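Local coordinates for protein F420-dependent methylenetetrahydromethanopterin dehydrogenase (Methanopyrus kandleri, PDB 3IQE) that catalyses the reversible, coenzyme F420-dependent reduction of methenyl-tetrahydromethanopterin to methylene-tetrahydromethanopterin on the methanogenic route from carbon dioxide, at residues I7-G12 against R36-S41; F67-G72 against V95-A100; G115-K120 against D177-V182. All coordinates share one frame; numbering follows the deposited sequence.

Contact 1 (I7-G12 against R36-S41); sequences IFIKCG and RVVGTS. With F42 (coenzyme f420), chain H.
Ile7 to Lys10 run alongside Arg36 to Gly39 as parallel strands, their axes 4.7 Å apart at closest approach and inclined by 22°. The ladder opens with Phe8 N giving its hydrogen to Arg36 O at 3.0 Å, continues through Val38 N to Phe8 O and Lys10 N to Val38 O, and weakens where Thr40 N reaches for Lys10 O over 3.4 Å. A water mends this fraying end, donating to Lys10 O and accepting from Ser41 N. Beyond it, Gly12 N bonds Ser41 O at 2.8 Å, so the strand ends stay joined. On the face of Phe8 and Lys10, Val37 serves both neighbours: its CG2 meets Phe8 CB at 4.1 Å, while its CG1 touches Lys10 CE at 3.9 Å. Lys10 manages this because its chain is extended beyond CG, laying apolar methylenes across the valine and carrying NZ on to a salt bridge with Asp21. Gly39 suits its place because a side chain there would collide with Lys10 O. These strands belong to the first beta-alpha-beta unit of an all-parallel, doubly wound alpha/beta sheet of strand order 2-1-3-4-5-6, and the loops at their C-terminal ends meet the coenzyme: Gly12 CA lies 3.2 Å from O4 of F420, and Gly12, with positive phi, has no CB to crowd that oxygen. On the other face, Ile9 and Val38 present branched aliphatic groups to helix 46-63. Val37 to Gly39 also pair antiparallel with a strand of the second subunit, and Ser41 OG bonds Asp21 of that subunit.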
loop_
_atom_site.group_PDB
_atom_site.type_symbol
_atom_site.label_atom_id
_atom_site.label_comp_id
_atom_site.label_asym_id
_atom_site.label_seq_id
_atom_site.Cartn_x
_atom_site.Cartn_y
_atom_site.Cartn_z
ATOM N N ILE A 7 -38.335 -13.541 13.367
ATOM C CA ILE A 7 -38.471 -12.091 13.354
ATOM C C ILE A 7 -37.226 -11.500 13.950
ATOM O O ILE A 7 -36.755 -11.951 14.995
ATOM C CB ILE A 7 -39.666 -11.604 14.204
ATOM C CG1 ILE A 7 -40.989 -12.054 13.590
ATOM C CG2 ILE A 7 -39.675 -10.074 14.364
ATOM C CD1 ILE A 7 -42.193 -11.816 14.492
ATOM N N PHE A 8 -36.692 -10.489 13.284
ATOM C CA PHE A 8 -35.494 -9.809 13.738
ATOM C C PHE A 8 -35.860 -8.412 14.191
ATOM O O PHE A 8 -36.586 -7.705 13.493
ATOM C CB PHE A 8 -34.485 -9.679 12.606
ATOM C CG PHE A 8 -33.775 -10.950 12.282
ATOM C CD1 PHE A 8 -34.333 -11.861 11.416
ATOM C CD2 PHE A 8 -32.542 -11.244 12.852
ATOM C CE1 PHE A 8 -33.702 -13.038 11.122
ATOM C CE2 PHE A 8 -31.925 -12.438 12.556
ATOM C CZ PHE A 8 -32.504 -13.321 11.693
ATOM N N ILE A 9 -35.369 -8.021 15.361
ATOM C CA ILE A 9 -35.690 -6.723 15.910
ATOM C C ILE A 9 -34.410 -5.930 16.036
ATOM O O ILE A 9 -33.478 -6.387 16.687
ATOM C CB ILE A 9 -36.297 -6.815 17.304
ATOM C CG1 ILE A 9 -37.580 -7.682 17.326
ATOM C CG2 ILE A 9 -36.682 -5.449 17.773
ATOM C CD1 ILE A 9 -37.946 -8.133 18.724
ATOM N N LYS A 10 -34.360 -4.746 15.440
ATOM C CA LYS A 10 -33.116 -3.948 15.412
ATOM C C LYS A 10 -33.300 -2.592 16.091
ATOM O O LYS A 10 -33.989 -1.729 15.584
ATOM C CB LYS A 10 -32.627 -3.746 13.964
ATOM C CG LYS A 10 -32.151 -5.036 13.285
ATOM C CD LYS A 10 -31.808 -4.861 11.792
ATOM C CE LYS A 10 -31.564 -6.230 11.114
ATOM N NZ LYS A 10 -30.709 -6.189 9.864
ATOM N N CYS A 11 -32.643 -2.394 17.222
ATOM C CA CYS A 11 -32.735 -1.123 17.953
ATOM C C CYS A 11 -31.344 -0.644 18.266
ATOM O O CYS A 11 -30.590 -1.324 18.960
ATOM C CB CYS A 11 -33.512 -1.286 19.248
ATOM S SG CYS A 11 -35.210 -1.742 18.967
ATOM N N GLY A 12 -30.999 0.521 17.750
ATOM C CA GLY A 12 -29.608 0.979 17.799
ATOM C C GLY A 12 -28.812 0.231 16.750
ATOM O O GLY A 12 -29.350 -0.635 16.079
ATOM N N ARG A 36 -39.153 -11.532 8.889
ATOM C CA ARG A 36 -39.640 -10.178 8.931
ATOM C C ARG A 36 -38.652 -9.470 9.787
ATOM O O ARG A 36 -38.116 -10.070 10.705
ATOM C CB ARG A 36 -40.988 -10.098 9.609
ATOM C CG ARG A 36 -42.031 -10.860 8.876
ATOM C CD ARG A 36 -42.321 -10.169 7.558
ATOM N NE ARG A 36 -43.355 -10.887 6.831
ATOM C CZ ARG A 36 -43.143 -11.833 5.918
ATOM N NH1 ARG A 36 -44.188 -12.415 5.357
ATOM N NH2 ARG A 36 -41.907 -12.194 5.552
ATOM N N VAL A 37 -38.428 -8.202 9.492
ATOM C CA VAL A 37 -37.428 -7.417 10.178
ATOM C C VAL A 37 -38.111 -6.134 10.633
ATOM O O VAL A 37 -38.748 -5.455 9.830
ATOM C CB VAL A 37 -36.223 -7.101 9.251
ATOM C CG1 VAL A 37 -35.282 -6.114 9.892
ATOM C CG2 VAL A 37 -35.497 -8.392 8.887
ATOM N N VAL A 38 -38.032 -5.814 11.917
ATOM C CA VAL A 38 -38.670 -4.590 12.386
ATOM C C VAL A 38 -37.729 -3.874 13.340
ATOM O O VAL A 38 -36.799 -4.458 13.883
ATOM C CB VAL A 38 -40.071 -4.812 13.046
ATOM C CG1 VAL A 38 -40.966 -5.703 12.158
ATOM C CG2 VAL A 38 -39.965 -5.398 14.449
ATOM N N GLY A 39 -37.963 -2.591 13.527
ATOM C CA GLY A 39 -37.119 -1.841 14.411
ATOM C C GLY A 39 -37.470 -0.379 14.507
ATOM O O GLY A 39 -38.406 0.093 13.878
ATOM N N THR A 40 -36.653 0.335 15.267
ATOM C CA THR A 40 -36.811 1.764 15.483
ATOM C C THR A 40 -35.539 2.496 15.099
ATOM O O THR A 40 -35.215 3.540 15.671
ATOM C CB THR A 40 -37.087 2.104 16.980
ATOM O OG1 THR A 40 -36.093 1.507 17.813
ATOM C CG2 THR A 40 -38.450 1.613 17.422
ATOM N N SER A 41 -34.795 1.944 14.148
ATOM C CA SER A 41 -33.572 2.589 13.705
ATOM C C SER A 41 -32.571 2.723 14.872
ATOM O O SER A 41 -32.495 1.847 15.730
ATOM C CB SER A 41 -33.917 3.958 13.135
ATOM O OG SER A 41 -32.849 4.492 12.393
HETATM N N1 F42 H . -26.582 4.273 21.780
HETATM C C2 F42 H . -27.711 4.459 21.066
HETATM O O2 F42 H . -28.569 5.259 21.487
HETATM N N3 F42 H . -27.750 4.091 19.763
HETATM C C4 F42 H . -26.753 3.339 19.225
HETATM O O4 F42 H . -26.947 2.768 18.130
HETATM C C4A F42 H . -25.639 3.042 20.005
HETATM C C5 F42 H . -24.480 2.461 19.509
HETATM C C5A F42 H . -23.757 1.675 20.408
HETATM C C6 F42 H . -22.898 0.668 19.983
HETATM C C7 F42 H . -22.210 -0.100 20.911
HETATM C C8 F42 H . -22.376 0.140 22.271
HETATM O O8M F42 H . -21.719 -0.618 23.180
HETATM C C9 F42 H . -23.233 1.144 22.701
HETATM C C9A F42 H . -23.922 1.902 21.769
HETATM N N10 F42 H . -24.739 2.868 22.171
HETATM C C10 F42 H . -25.686 3.347 21.354
HETATM C "C1'" F42 H . -24.459 3.543 23.439
HETATM C "C2'" F42 H . -25.320 2.877 24.501
HETATM O "O2'" F42 H . -26.696 3.028 24.132
HETATM C "C3'" F42 H . -25.070 3.482 25.871
HETATM O "O3'" F42 H . -25.238 4.899 25.845
HETATM C "C4'" F42 H . -23.661 3.221 26.350
HETATM O "O4'" F42 H . -23.419 1.815 26.407
HETATM C "C5'" F42 H . -23.478 3.822 27.739
HETATM O "O5'" F42 H . -22.615 2.957 28.463
HETATM P P F42 H . -22.937 2.456 29.958
HETATM O O1P F42 H . -24.447 2.332 30.013
HETATM O O2P F42 H . -22.170 1.162 30.099
HETATM O O3P F42 H . -22.400 3.577 30.822
HETATM O O HOH W 1 -34.596 -0.501 13.170
#

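Contact 2 (F67-G72 against V95-A100). With F42 (coenzyme f420), chain H.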
loop_
_atom_site.group_PDB
_atom_site.type_symbol
_atom_site.label_atom_id
_atom_site.label_comp_id
_atom_site.label_asym_id
_atom_site.label_seq_id
_atom_site.Cartn_x
_atom_site.Cartn_y
_atom_site.Cartn_z
ATOM N N PHE A 67 -38.593 -18.485 16.145
ATOM C CA PHE A 67 -37.788 -17.761 17.101
ATOM C C PHE A 67 -37.732 -16.273 16.769
ATOM O O PHE A 67 -37.991 -15.851 15.628
ATOM C CB PHE A 67 -36.356 -18.352 17.227
ATOM C CG PHE A 67 -35.524 -18.254 15.988
ATOM C CD1 PHE A 67 -34.618 -17.205 15.818
ATOM C CD2 PHE A 67 -35.560 -19.255 15.026
ATOM C CE1 PHE A 67 -33.870 -17.109 14.664
ATOM C CE2 PHE A 67 -34.804 -19.167 13.888
ATOM C CZ PHE A 67 -33.942 -18.097 13.706
ATOM N N ILE A 68 -37.400 -15.490 17.789
ATOM C CA ILE A 68 -37.136 -14.071 17.632
ATOM C C ILE A 68 -35.694 -13.730 17.982
ATOM O O ILE A 68 -35.070 -14.396 18.805
ATOM C CB ILE A 68 -38.015 -13.232 18.522
ATOM C CG1 ILE A 68 -39.457 -13.670 18.425
ATOM C CG2 ILE A 68 -37.940 -11.774 18.122
ATOM C CD1 ILE A 68 -40.387 -12.900 19.383
ATOM N N VAL A 69 -35.176 -12.686 17.348
ATOM C CA VAL A 69 -33.814 -12.203 17.577
ATOM C C VAL A 69 -33.867 -10.702 17.847
ATOM O O VAL A 69 -34.462 -9.950 17.069
ATOM C CB VAL A 69 -32.889 -12.412 16.358
ATOM C CG1 VAL A 69 -31.528 -11.881 16.675
ATOM C CG2 VAL A 69 -32.797 -13.880 15.934
ATOM N N TYR A 70 -33.274 -10.274 18.955
ATOM C CA TYR A 70 -33.121 -8.854 19.252
ATOM C C TYR A 70 -31.675 -8.527 19.094
ATOM O O TYR A 70 -30.832 -9.166 19.705
ATOM C CB TYR A 70 -33.543 -8.519 20.675
ATOM C CG TYR A 70 -33.304 -7.061 21.033
ATOM C CD1 TYR A 70 -32.129 -6.645 21.660
ATOM C CD2 TYR A 70 -34.249 -6.098 20.724
ATOM C CE1 TYR A 70 -31.913 -5.296 21.971
ATOM C CE2 TYR A 70 -34.057 -4.767 21.054
ATOM C CZ TYR A 70 -32.889 -4.367 21.655
ATOM O OH TYR A 70 -32.736 -3.029 21.943
ATOM N N GLY A 71 -31.380 -7.556 18.249
ATOM C CA GLY A 71 -30.015 -7.226 17.958
ATOM C C GLY A 71 -29.775 -5.754 18.149
ATOM O O GLY A 71 -30.508 -4.904 17.649
ATOM N N GLY A 72 -28.731 -5.444 18.874
ATOM C CA GLY A 72 -28.494 -4.066 19.223
ATOM C C GLY A 72 -27.390 -3.947 20.233
ATOM O O GLY A 72 -26.902 -4.948 20.782
ATOM N N VAL A 95 -33.220 -14.781 21.007
ATOM C CA VAL A 95 -31.776 -14.718 21.049
ATOM C C VAL A 95 -31.382 -13.257 21.035
ATOM O O VAL A 95 -31.949 -12.460 20.297
ATOM C CB VAL A 95 -31.188 -15.405 19.834
ATOM C CG1 VAL A 95 -29.697 -15.161 19.761
ATOM C CG2 VAL A 95 -31.494 -16.891 19.848
ATOM N N ILE A 96 -30.395 -12.908 21.835
ATOM C CA ILE A 96 -29.969 -11.535 21.942
ATOM C C ILE A 96 -28.584 -11.440 21.336
ATOM O O ILE A 96 -27.694 -12.165 21.725
ATOM C CB ILE A 96 -29.825 -11.105 23.381
ATOM C CG1 ILE A 96 -31.151 -11.325 24.130
ATOM C CG2 ILE A 96 -29.369 -9.659 23.433
ATOM C CD1 ILE A 96 -32.270 -10.495 23.633
ATOM N N ILE A 97 -28.427 -10.530 20.397
ATOM C CA ILE A 97 -27.130 -10.211 19.805
ATOM C C ILE A 97 -26.680 -8.894 20.394
ATOM O O ILE A 97 -27.407 -7.908 20.340
ATOM C CB ILE A 97 -27.278 -9.993 18.304
ATOM C CG1 ILE A 97 -27.878 -11.227 17.652
ATOM C CG2 ILE A 97 -25.960 -9.658 17.668
ATOM C CD1 ILE A 97 -26.894 -12.167 17.115
ATOM N N GLY A 98 -25.472 -8.859 20.935
ATOM C CA GLY A 98 -25.015 -7.675 21.635
ATOM C C GLY A 98 -23.517 -7.584 21.487
ATOM O O GLY A 98 -22.924 -8.378 20.763
ATOM N N ASP A 99 -22.929 -6.585 22.145
ATOM C CA ASP A 99 -21.490 -6.361 22.145
ATOM C C ASP A 99 -20.896 -6.636 23.540
ATOM O O ASP A 99 -21.525 -7.308 24.367
ATOM C CB ASP A 99 -21.144 -4.954 21.625
ATOM C CG ASP A 99 -21.791 -3.834 22.430
ATOM O OD1 ASP A 99 -21.142 -2.761 22.576
ATOM O OD2 ASP A 99 -22.901 -4.018 22.952
ATOM N N ALA A 100 -19.688 -6.150 23.808
ATOM C CA ALA A 100 -18.954 -6.578 25.008
ATOM C C ALA A 100 -19.648 -6.239 26.329
ATOM O O ALA A 100 -19.536 -6.997 27.280
ATOM C CB ALA A 100 -17.535 -6.010 25.010
HETATM N N1 F42 H . -26.582 4.273 21.780
HETATM C C2 F42 H . -27.711 4.459 21.066
HETATM O O2 F42 H . -28.569 5.259 21.487
HETATM N N3 F42 H . -27.750 4.091 19.763
HETATM C C4 F42 H . -26.753 3.339 19.225
HETATM O O4 F42 H . -26.947 2.768 18.130
HETATM C C4A F42 H . -25.639 3.042 20.005
HETATM C C5 F42 H . -24.480 2.461 19.509
HETATM C C5A F42 H . -23.757 1.675 20.408
HETATM C C6 F42 H . -22.898 0.668 19.983
HETATM C C7 F42 H . -22.210 -0.100 20.911
HETATM C C8 F42 H . -22.376 0.140 22.271
HETATM O O8M F42 H . -21.719 -0.618 23.180
HETATM C C9 F42 H . -23.233 1.144 22.701
HETATM C C9A F42 H . -23.922 1.902 21.769
HETATM N N10 F42 H . -24.739 2.868 22.171
HETATM C C10 F42 H . -25.686 3.347 21.354
HETATM C "C1'" F42 H . -24.459 3.543 23.439
HETATM C "C2'" F42 H . -25.320 2.877 24.501
HETATM O "O2'" F42 H . -26.696 3.028 24.132
HETATM C "C3'" F42 H . -25.070 3.482 25.871
HETATM O "O3'" F42 H . -25.238 4.899 25.845
HETATM C "C4'" F42 H . -23.661 3.221 26.350
HETATM O "O4'" F42 H . -23.419 1.815 26.407
HETATM C "C5'" F42 H . -23.478 3.822 27.739
HETATM O "O5'" F42 H . -22.615 2.957 28.463
HETATM P P F42 H . -22.937 2.456 29.958
HETATM O O1P F42 H . -24.447 2.332 30.013
HETATM O O2P F42 H . -22.170 1.162 30.099
HETATM O O3P F42 H . -22.400 3.577 30.822
#
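Val69 turns CG1 anti to its own nitrogen (chi1 180°), which sets that methyl 3.8 Å from Ile97 CG1, the two side chains crossing at a slant. Facing the opposite way, Ile96 has chi1 and chi2 both near -60°, and this fold of the chain brings its CD1 to 3.8 Å from Tyr70 CB, at an oblique approach to the ring. The two strands are neighbours in the beta-alpha-beta unit made with helix 78-89, in the middle of the parallel alpha/beta sheet, and both faces are therefore buried. Beta-branched valine and isoleucine suit such a place, since they accept extended backbones and fill the space between sheet and helices: Val69 and Ile97 pack on Phe161 of helix 153-169, whereas Tyr70 lies against Pro80, Ala83 and Leu87 of helix 78-89. Four backbone bonds fix the register. Val95 N donates to Ile68 O, Tyr70 N to Val95 O, and Ile97 N to Tyr70 O, the last at 2.9 Å and nearly straight at 172°. Gly72 N then reaches Ile97 O at 3.2 Å. Gly71 pairs with Ile97, whose CB lies 3.9 Å from Gly71 CA. Past the pairing, the 95-100 segment leaves the sheet at its C-terminal edge, where parallel alpha/beta sheets commonly bind their ligands, and delivers Asp99 to the coenzyme. One carboxylate oxygen, OD2, is held by the backbone N of Asn74, a residue whose side chain itself bonds F420; this grip helps fix the rotation of the acid group. The other oxygen, Asp99 OD1, lies 2.3 Å from F420 O8M, a separation so short that its exact value is doubtful.

Contact 3 (G115-K120 against D177-V182)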
loop_
_atom_site.group_PDB
_atom_site.type_symbol
_atom_site.label_atom_id
_atom_site.label_comp_id
_atom_site.label_asym_id
_atom_site.label_seq_id
_atom_site.Cartn_x
_atom_site.Cartn_y
_atom_site.Cartn_z
ATOM N N GLY A 115 -31.117 -16.845 24.630
ATOM C CA GLY A 115 -29.859 -17.222 24.034
ATOM C C GLY A 115 -29.095 -15.944 23.767
ATOM O O GLY A 115 -29.639 -14.858 23.863
ATOM N N TYR A 116 -27.833 -16.037 23.427
ATOM C CA TYR A 116 -27.132 -14.813 23.142
ATOM C C TYR A 116 -25.936 -15.071 22.286
ATOM O O TYR A 116 -25.398 -16.182 22.266
ATOM C CB TYR A 116 -26.706 -14.101 24.436
ATOM C CG TYR A 116 -25.906 -14.954 25.395
ATOM C CD1 TYR A 116 -26.513 -15.603 26.445
ATOM C CD2 TYR A 116 -24.534 -15.104 25.242
ATOM C CE1 TYR A 116 -25.793 -16.373 27.317
ATOM C CE2 TYR A 116 -23.813 -15.865 26.096
ATOM C CZ TYR A 116 -24.440 -16.493 27.139
ATOM O OH TYR A 116 -23.719 -17.258 28.014
ATOM N N ILE A 117 -25.555 -14.020 21.573
ATOM C CA ILE A 117 -24.286 -13.961 20.874
ATOM C C ILE A 117 -23.712 -12.584 21.194
ATOM O O ILE A 117 -24.280 -11.539 20.836
ATOM C CB ILE A 117 -24.445 -14.147 19.372
ATOM C CG1 ILE A 117 -25.256 -15.415 19.095
ATOM C CG2 ILE A 117 -23.079 -14.203 18.683
ATOM C CD1 ILE A 117 -25.453 -15.668 17.593
ATOM N N LEU A 118 -22.589 -12.581 21.896
ATOM C CA LEU A 118 -21.964 -11.340 22.217
ATOM C C LEU A 118 -20.666 -11.254 21.435
ATOM O O LEU A 118 -19.803 -12.112 21.551
ATOM C CB LEU A 118 -21.715 -11.254 23.720
ATOM C CG LEU A 118 -22.979 -11.443 24.555
ATOM C CD1 LEU A 118 -22.620 -11.436 26.042
ATOM C CD2 LEU A 118 -24.035 -10.372 24.241
ATOM N N VAL A 119 -20.565 -10.212 20.621
ATOM C CA VAL A 119 -19.463 -10.042 19.704
ATOM C C VAL A 119 -18.555 -8.938 20.252
ATOM O O VAL A 119 -18.866 -7.745 20.194
ATOM C CB VAL A 119 -19.969 -9.724 18.290
ATOM C CG1 VAL A 119 -18.791 -9.740 17.310
ATOM C CG2 VAL A 119 -21.088 -10.717 17.871
ATOM N N LYS A 120 -17.447 -9.347 20.841
ATOM C CA LYS A 120 -16.583 -8.394 21.528
ATOM C C LYS A 120 -15.943 -7.406 20.567
ATOM O O LYS A 120 -15.873 -6.226 20.876
ATOM C CB LYS A 120 -15.568 -9.121 22.388
ATOM C CG LYS A 120 -16.227 -10.016 23.436
ATOM C CD LYS A 120 -15.245 -10.591 24.438
ATOM C CE LYS A 120 -14.865 -9.550 25.473
ATOM N NZ LYS A 120 -14.151 -10.181 26.605
ATOM N N ASP A 177 -31.382 -25.561 22.973
ATOM C CA ASP A 177 -30.974 -25.286 21.597
ATOM C C ASP A 177 -30.479 -23.840 21.376
ATOM O O ASP A 177 -29.897 -23.544 20.344
ATOM C CB ASP A 177 -32.153 -25.527 20.647
ATOM C CG ASP A 177 -32.741 -26.914 20.777
ATOM O OD1 ASP A 177 -33.980 -27.060 20.644
ATOM O OD2 ASP A 177 -31.968 -27.864 21.022
ATOM N N LEU A 178 -30.761 -22.930 22.304
ATOM C CA LEU A 178 -30.436 -21.526 22.068
ATOM C C LEU A 178 -28.943 -21.250 22.131
ATOM O O LEU A 178 -28.241 -21.733 23.020
ATOM C CB LEU A 178 -31.170 -20.624 23.046
ATOM C CG LEU A 178 -32.670 -20.586 22.778
ATOM C CD1 LEU A 178 -33.372 -19.683 23.792
ATOM C CD2 LEU A 178 -32.935 -20.127 21.345
ATOM N N PRO A 179 -28.445 -20.451 21.182
ATOM C CA PRO A 179 -27.033 -20.168 21.179
ATOM C C PRO A 179 -26.626 -19.405 22.426
ATOM O O PRO A 179 -27.383 -18.595 22.953
ATOM C CB PRO A 179 -26.836 -19.320 19.917
ATOM C CG PRO A 179 -28.142 -18.757 19.618
ATOM C CD PRO A 179 -29.165 -19.726 20.125
ATOM N N LYS A 180 -25.421 -19.704 22.886
ATOM C CA LYS A 180 -24.817 -19.019 24.004
ATOM C C LYS A 180 -23.323 -18.874 23.664
ATOM O O LYS A 180 -22.488 -19.733 23.987
ATOM C CB LYS A 180 -25.087 -19.790 25.299
ATOM C CG LYS A 180 -26.544 -19.647 25.795
ATOM C CD LYS A 180 -27.020 -20.895 26.489
ATOM C CE LYS A 180 -28.537 -20.995 26.472
ATOM N NZ LYS A 180 -28.944 -22.319 25.910
ATOM N N LEU A 181 -23.019 -17.793 22.958
ATOM C CA LEU A 181 -21.727 -17.627 22.311
ATOM C C LEU A 181 -21.155 -16.310 22.706
ATOM O O LEU A 181 -21.849 -15.303 22.706
ATOM C CB LEU A 181 -21.888 -17.574 20.801
ATOM C CG LEU A 181 -22.234 -18.821 19.997
ATOM C CD1 LEU A 181 -21.937 -18.517 18.558
ATOM C CD2 LEU A 181 -21.423 -20.009 20.447
ATOM N N VAL A 182 -19.866 -16.319 22.987
ATOM C CA VAL A 182 -19.123 -15.112 23.165
ATOM C C VAL A 182 -18.016 -15.151 22.098
ATOM O O VAL A 182 -17.213 -16.086 22.071
ATOM C CB VAL A 182 -18.554 -15.011 24.609
ATOM C CG1 VAL A 182 -17.607 -13.838 24.739
ATOM C CG2 VAL A 182 -19.670 -14.897 25.645
#
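Gly115 lies beside Leu178, just ahead of the paired strands, and Leu178 CD1 touches Gly115 N at 3.7 Å; a side chain on the glycine would clash with Leu178 CB and Pro179 O. This is the last parallel pair of the alpha/beta sheet, with 180-183 its outermost strand on this side within the chain. Tyr116 N donates to Pro179 O, and Tyr116 O accepts from Leu181 N at 3.0 Å. With chi1 at 54°, the Tyr116 ring stands over the neighbouring strand: Lys180 CA lies 4.0 Å from the ring centroid, 14° off the normal, in a CH-pi contact, and Lys180 CG comes to 3.7 Å from Tyr116 CE1. The ring thus covers the lysine's aliphatic root, while its OH bonds Glu110. With the ring and hydroxyl gone, as in an alanine here, Glu110 would probably lose its mate and the Lys180 stem its cover. Ile117 faces the other way, lying side by side with Leu181, CG2 to CB 4.2 Å, and packing on Phe161 of helix 153-169. Leu118 N bonds Leu181 O at 2.9 Å, and the Leu118 side chain rests on Met109 of helix 106-111. Finally, Lys120 bends at chi3, and its CD meets Val182 CG1 at 4.0 Å.

Overall arrangement
All three contacts lie in one six-stranded parallel sheet and follow one another along the chain. Contact 1 joins 33-39, outermost within this chain, to 4-10; contact 2 joins 67-71 to 94-98; contact 3 joins 115-119 to 180-183. Backbone bonds bridge the gaps: Ile9 pairs with Val69 and Gly71, and Ile96 with Gly115 and Ile117. Centres of contacts 1 and 2 are about 10 Å apart, those of 2 and 3 about 8 Å, and those of 1 and 3 about 18 Å. Helix 153-169 packs against both contacts 2 and 3. Contacts 1 and 2 both touch the same F420, and at contact 1 the sheet also runs on into a second subunit, so the coenzyme site lies close to a subunit interface.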